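Local coordinates for protein putative arsenate reductase (Streptococcus mutans UA159, PDB 3FZ4) that probably acts as an arsenate reductase of the ArsC family, reducing arsenate to arsenite with thiol chemistry on a thioredoxin-like fold, at residues L5-Y10 and R18-L23; S43-W48 and E83-L88; K57-T62 and V107-R112; G64-A69 and G92-R97. The protein carries 1 engineered substitution. One frame throughout, in Å; residues are numbered along the deposited sequence. Where two conformers were deposited one is given.

Contact 1. Residues L5-Y10 and R18-L23; sequences LTFYEY and RAKAEL. With FMT (formic acid), chain E.
Strand 5-9 and helix segment 18-23 run nearly antiparallel, at 154°, with their axes 10.2 Å apart and Phe-7 facing Lys-20 at the middle. Phe-7 is the centre of the contact: with its CG anti to the backbone N (chi1 176°), the ring reaches from the strand toward the helix. A methyl of Leu-23, CD1, sits over one face in a CH-pi contact, 4.0 Å from the ring centroid and shifted toward the CG-CD1 side. Farther round the ring, Ala-19 CB meets Phe-7 CE1 at 3.8 Å, and the stem of Lys-20 brings its CB to 3.6 Å from Phe-7 CE2, crossing the Phe-7 side chain at about a right angle. Beyond the ring, the extended lysine carries on to Glu-9. Its NZ gives a hydrogen bond of 2.7 Å to Glu-9 OE2, taken on the syn lone pair, and the pair forms a salt bridge. On another side of the helix, a formic acid molecule, probably from the crystallisation liquor, lies at the edge of the Arg-18 guanidinium; the very short approach makes the bond doubtful. The two segments belong to a beta-alpha-beta unit completed by strand 30-34, where Lys-20 touches Tyr-30 and Glu-9 touches Ala-32. Apolar contacts round Phe-7 make up the buried part of the interface, while a single ion pair, partly exposed, ties helix and strand together near the strand's C-terminal end.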
# COMPACT_ATOMS: atom_id res chain seq x y z
N LEU A 5 10.56 -9.33 1.92
CA LEU A 5 9.19 -8.88 1.60
C LEU A 5 8.42 -8.43 2.81
O LEU A 5 8.36 -9.13 3.85
CB LEU A 5 8.35 -9.94 0.88
CG LEU A 5 8.83 -10.44 -0.47
CD1 LEU A 5 7.92 -11.52 -0.93
CD2 LEU A 5 8.84 -9.32 -1.51
N THR A 6 7.82 -7.25 2.68
CA THR A 6 6.88 -6.72 3.67
C THR A 6 5.49 -6.65 3.02
O THR A 6 5.36 -6.19 1.88
CB THR A 6 7.33 -5.33 4.16
OG1 THR A 6 8.67 -5.46 4.64
CG2 THR A 6 6.45 -4.85 5.24
N PHE A 7 4.50 -7.19 3.72
CA PHE A 7 3.13 -7.31 3.22
C PHE A 7 2.22 -6.50 4.14
O PHE A 7 2.05 -6.85 5.30
CB PHE A 7 2.74 -8.80 3.21
CG PHE A 7 1.33 -9.06 2.80
CD1 PHE A 7 0.89 -8.80 1.49
CD2 PHE A 7 0.43 -9.60 3.74
CE1 PHE A 7 -0.44 -9.09 1.13
CE2 PHE A 7 -0.90 -9.90 3.38
CZ PHE A 7 -1.34 -9.61 2.09
N TYR A 8 1.69 -5.40 3.62
CA TYR A 8 0.79 -4.56 4.41
C TYR A 8 -0.65 -4.97 4.15
O TYR A 8 -1.09 -5.05 3.00
CB TYR A 8 0.97 -3.10 4.04
CG TYR A 8 2.20 -2.49 4.60
CD1 TYR A 8 2.18 -1.93 5.86
CD2 TYR A 8 3.39 -2.44 3.86
CE1 TYR A 8 3.32 -1.38 6.42
CE2 TYR A 8 4.54 -1.84 4.41
CZ TYR A 8 4.48 -1.32 5.69
OH TYR A 8 5.60 -0.74 6.27
N GLU A 9 -1.40 -5.22 5.22
CA GLU A 9 -2.74 -5.81 5.12
C GLU A 9 -3.63 -5.25 6.21
O GLU A 9 -3.19 -4.46 7.04
CB GLU A 9 -2.65 -7.34 5.23
CG GLU A 9 -2.03 -7.81 6.55
CD GLU A 9 -2.30 -9.26 6.84
OE1 GLU A 9 -3.24 -9.81 6.24
OE2 GLU A 9 -1.57 -9.84 7.64
N TYR A 10 -4.88 -5.69 6.23
CA TYR A 10 -5.86 -5.28 7.23
C TYR A 10 -6.85 -6.44 7.39
O TYR A 10 -7.12 -7.13 6.42
CB TYR A 10 -6.54 -4.01 6.72
CG TYR A 10 -7.47 -3.38 7.72
CD1 TYR A 10 -6.99 -2.85 8.92
CD2 TYR A 10 -8.83 -3.30 7.46
CE1 TYR A 10 -7.87 -2.28 9.88
CE2 TYR A 10 -9.71 -2.71 8.38
CZ TYR A 10 -9.22 -2.21 9.57
OH TYR A 10 -10.11 -1.65 10.48
N ARG A 18 -6.74 -12.98 0.03
CA ARG A 18 -6.36 -13.71 -1.18
C ARG A 18 -4.86 -13.63 -1.42
O ARG A 18 -4.20 -14.61 -1.72
CB ARG A 18 -7.05 -13.09 -2.39
CG ARG A 18 -8.54 -13.39 -2.48
CD ARG A 18 -9.27 -12.63 -3.59
NE ARG A 18 -8.71 -12.76 -4.93
CZ ARG A 18 -8.79 -11.81 -5.86
NH1 ARG A 18 -9.38 -10.63 -5.60
NH2 ARG A 18 -8.28 -12.04 -7.04
N ALA A 19 -4.33 -12.41 -1.30
CA ALA A 19 -2.91 -12.17 -1.56
C ALA A 19 -2.06 -12.96 -0.54
O ALA A 19 -1.04 -13.57 -0.90
CB ALA A 19 -2.62 -10.70 -1.49
N LYS A 20 -2.46 -12.92 0.73
CA LYS A 20 -1.69 -13.63 1.78
C LYS A 20 -1.74 -15.14 1.53
O LYS A 20 -0.74 -15.84 1.71
CB LYS A 20 -2.24 -13.27 3.16
CG LYS A 20 -1.27 -13.64 4.30
CD LYS A 20 -1.89 -13.28 5.65
CE LYS A 20 -0.89 -13.11 6.77
NZ LYS A 20 -1.61 -12.52 7.94
N ALA A 21 -2.89 -15.64 1.09
CA ALA A 21 -2.99 -17.06 0.77
C ALA A 21 -1.99 -17.41 -0.33
O ALA A 21 -1.41 -18.50 -0.31
CB ALA A 21 -4.42 -17.47 0.37
N GLU A 22 -1.84 -16.54 -1.36
CA GLU A 22 -0.87 -16.83 -2.40
C GLU A 22 0.56 -16.82 -1.87
O GLU A 22 1.36 -17.71 -2.22
CB GLU A 22 -1.02 -15.88 -3.58
CG GLU A 22 -0.14 -16.32 -4.73
CD GLU A 22 -0.01 -15.31 -5.85
OE1 GLU A 22 -0.51 -14.18 -5.71
OE2 GLU A 22 0.67 -15.68 -6.85
N LEU A 23 0.90 -15.83 -1.04
CA LEU A 23 2.24 -15.83 -0.42
C LEU A 23 2.51 -17.13 0.33
O LEU A 23 3.60 -17.68 0.25
CB LEU A 23 2.41 -14.65 0.50
CG LEU A 23 2.48 -13.29 -0.16
CD1 LEU A 23 2.41 -12.16 0.89
CD2 LEU A 23 3.71 -13.17 -1.03
C FMT E . -6.05 -11.53 -8.48
O1 FMT E . -4.97 -11.34 -9.02
O2 FMT E . -6.90 -10.66 -8.28

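Contact 2. Residues S43-W48 and E83-L88; sequences SLIRNW and EAANLL
Ile-45, which carries most of this contact from its helix, also lends its CA to one face of the Trp-48 indole, 3.7 Å above the ring plane, and the carbonyl O of Leu-44 lies over the same ring; both are offset toward the rim. The indole's NE1 donates to Gly-104 O. The other flat group, the guanidinium of Arg-46, ends a chain that bends at chi2 (71°) and leads outward, with NE in a salt bridge to Glu-50 of the same helix; a second ion pair, from NH1 to Asp-82 at the start of helix 81-90, is long and weak. Within 83-88 the arginine touches only Ala-85. Arg-46 CB meets Ala-85 CB at 3.8 Å, methylene against methyl, and with only that alanine between them the backbones come within 5.1 Å from Arg-46 CA to Ala-85 CA. Ile-45 uses both branches. Its CG2, set anti to the backbone N, rests 4.0 Å from Ala-85 CA and 3.8 Å from Leu-88 CD1, while its CD1 reaches Leu-88 CB at 3.9 Å. No hydrogen bond joins the two segments; the contact between them is apolar. Their axes pass 8.4 Å apart at 132°. Around this pair, Leu-49 of helix 42-51 continues the seam onto Ala-84 and Ala-85, Ile-45 reaches on to Ala-89, and Leu-88 packs on Phe-60. A different side of helix 42-51 is seated by Trp-48 on Leu-99 and Val-101 of strand 99-102, so the helix touches both the sheet and helix 81-90.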
# COMPACT_ATOMS: atom_id res chain seq x y z
N SER A 43 8.46 9.17 5.18
CA SER A 43 9.62 9.25 4.28
C SER A 43 9.63 8.09 3.28
O SER A 43 10.04 8.26 2.12
CB SER A 43 10.90 9.20 5.10
OG SER A 43 11.02 7.95 5.80
N LEU A 44 9.22 6.92 3.74
CA LEU A 44 9.17 5.72 2.90
C LEU A 44 8.09 5.87 1.83
O LEU A 44 8.34 5.64 0.65
CB LEU A 44 8.90 4.51 3.79
CG LEU A 44 8.80 3.15 3.11
CD1 LEU A 44 9.98 2.94 2.24
CD2 LEU A 44 8.59 2.02 4.11
N ILE A 45 6.90 6.31 2.24
CA ILE A 45 5.83 6.54 1.27
C ILE A 45 6.29 7.58 0.26
O ILE A 45 6.06 7.43 -0.94
CB ILE A 45 4.55 7.03 1.97
CG1 ILE A 45 4.02 5.94 2.92
CG2 ILE A 45 3.51 7.42 0.93
CD1 ILE A 45 2.91 6.42 3.82
N ARG A 46 6.95 8.64 0.73
CA ARG A 46 7.41 9.66 -0.20
C ARG A 46 8.34 9.09 -1.26
O ARG A 46 8.24 9.44 -2.43
CB ARG A 46 8.10 10.78 0.59
CG ARG A 46 8.73 11.84 -0.29
CD ARG A 46 7.70 12.70 -0.97
NE ARG A 46 8.35 13.76 -1.76
CZ ARG A 46 8.94 14.85 -1.25
NH1 ARG A 46 8.94 15.10 0.06
NH2 ARG A 46 9.50 15.71 -2.08
N ASN A 47 9.23 8.19 -0.85
CA ASN A 47 10.12 7.56 -1.81
C ASN A 47 9.34 6.78 -2.87
O ASN A 47 9.66 6.86 -4.04
CB ASN A 47 11.14 6.67 -1.13
CG ASN A 47 12.32 6.36 -2.01
OD1 ASN A 47 13.09 7.25 -2.37
ND2 ASN A 47 12.48 5.09 -2.36
N TRP A 48 8.29 6.06 -2.46
CA TRP A 48 7.47 5.36 -3.42
C TRP A 48 6.80 6.35 -4.35
O TRP A 48 6.73 6.11 -5.57
CB TRP A 48 6.39 4.56 -2.70
CG TRP A 48 6.88 3.53 -1.73
CD1 TRP A 48 8.13 2.97 -1.65
CD2 TRP A 48 6.11 2.95 -0.68
NE1 TRP A 48 8.17 2.06 -0.63
CE2 TRP A 48 6.94 2.00 -0.03
CE3 TRP A 48 4.77 3.08 -0.26
CZ2 TRP A 48 6.48 1.24 1.06
CZ3 TRP A 48 4.33 2.33 0.82
CH2 TRP A 48 5.18 1.42 1.46
N GLU A 83 2.98 16.53 0.86
CA GLU A 83 1.66 16.63 1.47
C GLU A 83 0.96 15.26 1.40
O GLU A 83 0.37 14.81 2.38
CB GLU A 83 0.83 17.71 0.74
CG GLU A 83 1.34 19.12 1.05
CD GLU A 83 0.79 20.21 0.11
OE1 GLU A 83 0.04 19.92 -0.85
OE2 GLU A 83 1.12 21.40 0.35
N ALA A 84 1.01 14.61 0.23
CA ALA A 84 0.33 13.32 0.04
C ALA A 84 0.97 12.26 0.95
O ALA A 84 0.27 11.46 1.57
CB ALA A 84 0.41 12.92 -1.38
N ALA A 85 2.31 12.24 1.03
CA ALA A 85 2.98 11.24 1.86
C ALA A 85 2.60 11.41 3.34
O ALA A 85 2.41 10.43 4.04
CB ALA A 85 4.48 11.34 1.71
N ASN A 86 2.50 12.67 3.79
CA ASN A 86 2.10 12.99 5.16
C ASN A 86 0.68 12.51 5.46
O ASN A 86 0.39 11.94 6.52
CB ASN A 86 2.17 14.51 5.35
CG ASN A 86 1.66 14.95 6.71
OD1 ASN A 86 2.24 14.59 7.73
ND2 ASN A 86 0.60 15.75 6.72
N LEU A 87 -0.20 12.79 4.51
CA LEU A 87 -1.59 12.39 4.60
C LEU A 87 -1.71 10.87 4.72
O LEU A 87 -2.34 10.33 5.64
CB LEU A 87 -2.34 12.86 3.36
CG LEU A 87 -3.85 12.72 3.39
CD1 LEU A 87 -4.40 13.40 4.65
CD2 LEU A 87 -4.42 13.38 2.17
N LEU A 88 -1.10 10.17 3.78
CA LEU A 88 -1.11 8.71 3.79
C LEU A 88 -0.52 8.13 5.09
O LEU A 88 -1.10 7.21 5.70
CB LEU A 88 -0.36 8.18 2.57
CG LEU A 88 -1.07 8.41 1.22
CD1 LEU A 88 -0.11 8.34 0.04
CD2 LEU A 88 -2.23 7.42 1.01

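Contact 3. Residues K57-T62 and V107-R112; sequences KKFFNT and VQIGYR. With NA (sodium ion), chain B.
Ile-109 stands at about a right angle to Phe-59 and sets its CD1 methyl over the face of the phenyl ring. The methyl lies over the ring centre, 3.7 Å from the centroid and 12° off the normal, a CH-pi contact. With CG1 beside the backbone N and CG2 anti to it (chi1 -56°), the isoleucine sends its two branches to different targets: CG2 touches the backbone of the 3-10 turn, 3.3 Å from Lys-58 O. Of the Lys-58 side chain, CB comes nearest, 4.3 Å from Ile-109 CD1. Through this one isoleucine, edge strand 105-109 of the thioredoxin-like sheet meets the loop that follows helix 42-51. The strand carries a classic beta bulge, where Val-107 and Gln-108 both face Leu-100. Beyond it, the chain directs Ile-109 to one side and the flanking carbonyls to the other, where they bind the sodium ion: Gln-108 O at 3.0 Å and Gly-110 O at 2.8 Å from the metal, with Tyr-115 as third protein ligand. Gln-108 NE2 hydrogen-bonds Thr-113 O and makes a weak bond of 3.4 Å to Gly-110 O, an oxygen already engaged by the sodium.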
# COMPACT_ATOMS: atom_id res chain seq x y z
N LYS A 57 -2.86 8.69 -7.32
CA LYS A 57 -4.12 8.13 -6.90
C LYS A 57 -4.04 6.61 -6.66
O LYS A 57 -4.82 6.06 -5.88
CB LYS A 57 -5.16 8.47 -7.95
CG LYS A 57 -6.54 8.17 -7.51
CD LYS A 57 -7.50 8.29 -8.67
CE LYS A 57 -8.92 8.21 -8.18
NZ LYS A 57 -9.87 7.95 -9.29
N LYS A 58 -3.07 5.95 -7.31
CA LYS A 58 -2.90 4.51 -7.15
C LYS A 58 -2.52 4.11 -5.72
O LYS A 58 -2.68 2.96 -5.33
CB LYS A 58 -1.89 3.95 -8.13
CG LYS A 58 -2.45 3.88 -9.53
CD LYS A 58 -1.43 3.41 -10.55
CE LYS A 58 -2.12 2.87 -11.82
NZ LYS A 58 -3.48 3.48 -12.07
N PHE A 59 -2.00 5.06 -4.94
CA PHE A 59 -1.64 4.79 -3.57
C PHE A 59 -2.76 4.98 -2.57
O PHE A 59 -2.58 4.67 -1.39
CB PHE A 59 -0.46 5.69 -3.17
CG PHE A 59 0.83 5.29 -3.84
CD1 PHE A 59 1.72 4.40 -3.22
CD2 PHE A 59 1.15 5.82 -5.11
CE1 PHE A 59 2.89 4.03 -3.85
CE2 PHE A 59 2.33 5.45 -5.73
CZ PHE A 59 3.19 4.57 -5.11
N PHE A 60 -3.90 5.52 -3.01
CA PHE A 60 -4.99 5.79 -2.11
C PHE A 60 -6.10 4.76 -2.15
O PHE A 60 -6.42 4.18 -3.21
CB PHE A 60 -5.63 7.14 -2.43
CG PHE A 60 -4.80 8.31 -1.96
CD1 PHE A 60 -3.70 8.75 -2.72
CD2 PHE A 60 -5.10 8.94 -0.75
CE1 PHE A 60 -2.91 9.82 -2.26
CE2 PHE A 60 -4.32 10.00 -0.28
CZ PHE A 60 -3.24 10.45 -1.05
N ASN A 61 -6.70 4.56 -0.99
CA ASN A 61 -7.82 3.65 -0.84
C ASN A 61 -9.10 4.41 -1.22
O ASN A 61 -9.84 4.87 -0.35
CB ASN A 61 -7.86 3.16 0.60
CG ASN A 61 -8.96 2.21 0.88
OD1 ASN A 61 -9.54 1.63 -0.02
ND2 ASN A 61 -9.26 2.04 2.16
N THR A 62 -9.33 4.52 -2.52
CA THR A 62 -10.38 5.38 -3.05
C THR A 62 -11.80 4.87 -2.76
O THR A 62 -12.75 5.65 -2.81
CB THR A 62 -10.24 5.58 -4.58
OG1 THR A 62 -10.22 4.31 -5.21
CG2 THR A 62 -8.94 6.29 -4.94
N VAL A 107 6.63 -2.88 -4.71
CA VAL A 107 6.63 -3.76 -5.90
C VAL A 107 5.26 -4.12 -6.40
O VAL A 107 5.14 -4.49 -7.56
CB VAL A 107 7.49 -5.05 -5.78
CG1 VAL A 107 8.94 -4.68 -5.54
CG2 VAL A 107 6.98 -5.99 -4.69
N GLN A 108 4.23 -4.03 -5.56
CA GLN A 108 2.87 -4.21 -6.06
C GLN A 108 1.88 -3.53 -5.15
O GLN A 108 1.92 -3.74 -3.93
CB GLN A 108 2.48 -5.68 -6.24
CG GLN A 108 1.14 -5.82 -6.99
CD GLN A 108 0.88 -7.22 -7.46
OE1 GLN A 108 1.80 -7.92 -7.87
NE2 GLN A 108 -0.37 -7.64 -7.43
N ILE A 109 0.99 -2.71 -5.73
CA ILE A 109 -0.12 -2.11 -4.98
C ILE A 109 -1.40 -2.86 -5.35
O ILE A 109 -1.67 -3.07 -6.54
CB ILE A 109 -0.31 -0.60 -5.35
CG1 ILE A 109 0.95 0.24 -5.15
CG2 ILE A 109 -1.47 -0.01 -4.57
CD1 ILE A 109 0.82 1.67 -5.73
N GLY A 110 -2.21 -3.22 -4.36
CA GLY A 110 -3.45 -3.95 -4.61
C GLY A 110 -3.18 -5.38 -5.09
O GLY A 110 -2.05 -5.91 -4.99
N TYR A 111 -4.21 -6.02 -5.62
CA TYR A 111 -4.10 -7.43 -5.97
C TYR A 111 -4.87 -7.70 -7.27
O TYR A 111 -5.79 -8.51 -7.33
CB TYR A 111 -4.55 -8.31 -4.80
CG TYR A 111 -4.13 -9.75 -4.95
CD1 TYR A 111 -2.80 -10.10 -5.02
CD2 TYR A 111 -5.08 -10.75 -5.01
CE1 TYR A 111 -2.42 -11.45 -5.17
CE2 TYR A 111 -4.71 -12.07 -5.13
CZ TYR A 111 -3.38 -12.41 -5.23
OH TYR A 111 -3.04 -13.74 -5.35
N ARG A 112 -4.51 -6.97 -8.32
CA ARG A 112 -5.13 -7.15 -9.64
C ARG A 112 -4.54 -8.29 -10.41
O ARG A 112 -5.18 -8.80 -11.33
CB ARG A 112 -4.99 -5.89 -10.48
CG ARG A 112 -5.63 -4.72 -9.87
CD ARG A 112 -5.66 -3.54 -10.82
NE ARG A 112 -6.81 -3.52 -11.79
CZ ARG A 112 -6.71 -3.85 -13.08
NH1 ARG A 112 -5.53 -4.19 -13.61
NH2 ARG A 112 -7.77 -3.79 -13.87
NA NA B . 0.05 -5.92 -3.20

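Contact 4. Residues G64-A69 and G92-R97; sequences GQSYRA and GMLIKR
The first turn of helix 65-69 leans here on the 3-10 turn 92-94, which follows helix 81-90 and leads toward strand 99-102. Ser-66 and Leu-94 face each other at the middle, their CA atoms 5.8 Å apart. Ser-66 sets its OG beside its own backbone N (chi1 -58°), which places the oxygen 3.5 Å from Met-93 CB, a packing contact with the selenomethionine. The hydrogen bond of that hydroxyl goes instead to the carboxylate of Asp-91, just before the turn, and Asp-91 also accepts from Met-93 N. Leu-94 supplies the apolar half: its CD2 lies near Tyr-67 N (3.5 Å) and Tyr-67 CB (4.3 Å), though its exact place is doubtful. One water bridges the segments. It accepts from Tyr-67 N at 3.0 Å and donates to Met-93 O at 3.1 Å, so an amide of the helix's first turn, with Gly-64 as N-cap, finds a partner. Met-93 O takes a second bond from Asn-61 ND2. The turn itself is closed by Ile-95 N to Gly-92 O at 3.2 Å. Downstream, Arg-97 touches Cys-13, which forms a disulfide with Cys-16. Polar anchoring by Asp-91, apolar contact by Leu-94 and a water bridge here hold together part of the helical insertion that ArsC-family proteins carry within a thioredoxin fold.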
# COMPACT_ATOMS: atom_id res chain seq x y z
N GLY A 64 -12.56 3.66 0.21
CA GLY A 64 -12.69 3.69 1.66
C GLY A 64 -13.38 4.93 2.17
O GLY A 64 -13.49 5.95 1.48
N GLN A 65 -13.84 4.84 3.41
CA GLN A 65 -14.51 5.92 4.10
C GLN A 65 -13.64 7.16 4.29
O GLN A 65 -14.11 8.29 4.10
CB GLN A 65 -15.03 5.42 5.45
CG GLN A 65 -16.48 4.99 5.44
CD GLN A 65 -16.71 3.51 5.18
OE1 GLN A 65 -17.10 3.13 4.07
NE2 GLN A 65 -16.50 2.67 6.21
N SER A 66 -12.38 6.98 4.68
CA SER A 66 -11.49 8.12 4.97
C SER A 66 -11.35 8.99 3.74
O SER A 66 -11.43 10.22 3.79
CB SER A 66 -10.09 7.67 5.40
OG SER A 66 -10.09 6.84 6.54
N TYR A 67 -11.16 8.35 2.60
CA TYR A 67 -10.96 9.06 1.35
C TYR A 67 -12.20 9.86 0.96
O TYR A 67 -12.06 10.98 0.48
CB TYR A 67 -10.63 8.03 0.26
CG TYR A 67 -10.30 8.60 -1.09
CD1 TYR A 67 -8.99 8.88 -1.43
CD2 TYR A 67 -11.30 8.79 -2.05
CE1 TYR A 67 -8.67 9.36 -2.69
CE2 TYR A 67 -10.98 9.29 -3.30
CZ TYR A 67 -9.66 9.57 -3.61
OH TYR A 67 -9.30 10.05 -4.85
N ARG A 68 -13.38 9.26 1.14
CA ARG A 68 -14.68 9.86 0.78
C ARG A 68 -15.00 10.99 1.72
O ARG A 68 -15.42 12.06 1.29
CB ARG A 68 -15.80 8.81 0.84
CG ARG A 68 -15.75 7.73 -0.21
CD ARG A 68 -16.10 8.28 -1.60
NE ARG A 68 -17.48 8.77 -1.64
CZ ARG A 68 -18.02 9.51 -2.61
NH1 ARG A 68 -17.30 9.89 -3.66
NH2 ARG A 68 -19.30 9.87 -2.53
N ALA A 69 -14.83 10.74 3.00
CA ALA A 69 -15.19 11.70 4.04
C ALA A 69 -14.35 12.96 3.92
O ALA A 69 -14.83 14.05 4.23
CB ALA A 69 -15.04 11.08 5.40
N GLY A 92 -3.55 4.94 8.08
CA GLY A 92 -3.41 3.76 7.25
C GLY A 92 -4.65 3.40 6.45
O GLY A 92 -4.53 2.69 5.45
N MSE A 93 -5.84 3.82 6.90
CA MSE A 93 -7.08 3.53 6.20
C MSE A 93 -7.17 4.29 4.88
O MSE A 93 -8.02 3.97 4.05
CB MSE A 93 -8.31 3.88 7.04
CG MSE A 93 -8.54 2.98 8.26
SE MSE A 93 -8.67 1.05 7.90
CE MSE A 93 -6.77 0.63 7.76
N LEU A 94 -6.32 5.30 4.71
CA LEU A 94 -6.24 6.08 3.45
C LEU A 94 -5.41 5.40 2.39
O LEU A 94 -5.51 5.77 1.23
CB LEU A 94 -5.64 7.46 3.72
CG LEU A 94 -6.58 8.46 4.38
CD1 LEU A 94 -5.87 9.76 4.77
CD2 LEU A 94 -7.78 8.70 3.44
N ILE A 95 -4.60 4.42 2.79
CA ILE A 95 -3.62 3.83 1.89
C ILE A 95 -4.24 2.61 1.17
O ILE A 95 -4.96 1.82 1.77
CB ILE A 95 -2.33 3.37 2.66
CG1 ILE A 95 -1.80 4.50 3.54
CG2 ILE A 95 -1.30 2.82 1.69
CD1 ILE A 95 -0.64 4.10 4.39
N LYS A 96 -4.01 2.48 -0.13
CA LYS A 96 -4.44 1.32 -0.88
C LYS A 96 -3.84 0.06 -0.23
O LYS A 96 -2.67 0.09 0.18
CB LYS A 96 -3.92 1.48 -2.30
CG LYS A 96 -4.26 0.36 -3.23
CD LYS A 96 -5.75 0.20 -3.40
CE LYS A 96 -6.02 -0.72 -4.58
NZ LYS A 96 -7.44 -1.13 -4.70
N ARG A 97 -4.60 -1.03 -0.19
CA ARG A 97 -4.08 -2.27 0.39
C ARG A 97 -4.59 -3.44 -0.46
O ARG A 97 -5.60 -3.29 -1.15
CB ARG A 97 -4.52 -2.45 1.86
CG ARG A 97 -6.02 -2.33 2.02
CD ARG A 97 -6.45 -2.60 3.42
NE ARG A 97 -7.89 -2.73 3.52
CZ ARG A 97 -8.70 -1.79 3.99
NH1 ARG A 97 -10.00 -2.04 4.06
NH2 ARG A 97 -8.21 -0.63 4.41
O HOH W 1 -10.02 5.61 2.39

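How the contacts relate
Contact 1 lies in the beta-alpha-beta unit of the sheet, and contact 2 on the far side of the chain's centre, among the helices; both are buried, but contact 1 adds a salt bridge that contact 2 lacks. Contacts 3 and 4 are partly buried: contact 3 joins sheet strand 105-109 to the helical region, and contact 4 lies within that region. Asn-61 N to Leu-94 O and Lys-96 N to Phe-59 O are probable hydrogen bonds between their loops. A water bridges contact 4, while the sodium at contact 3 is held by one segment, away from the Phe-59 interface. Tyr-111 packs on Ala-19 and Tyr-10 on Arg-97, joining contact 1 to both.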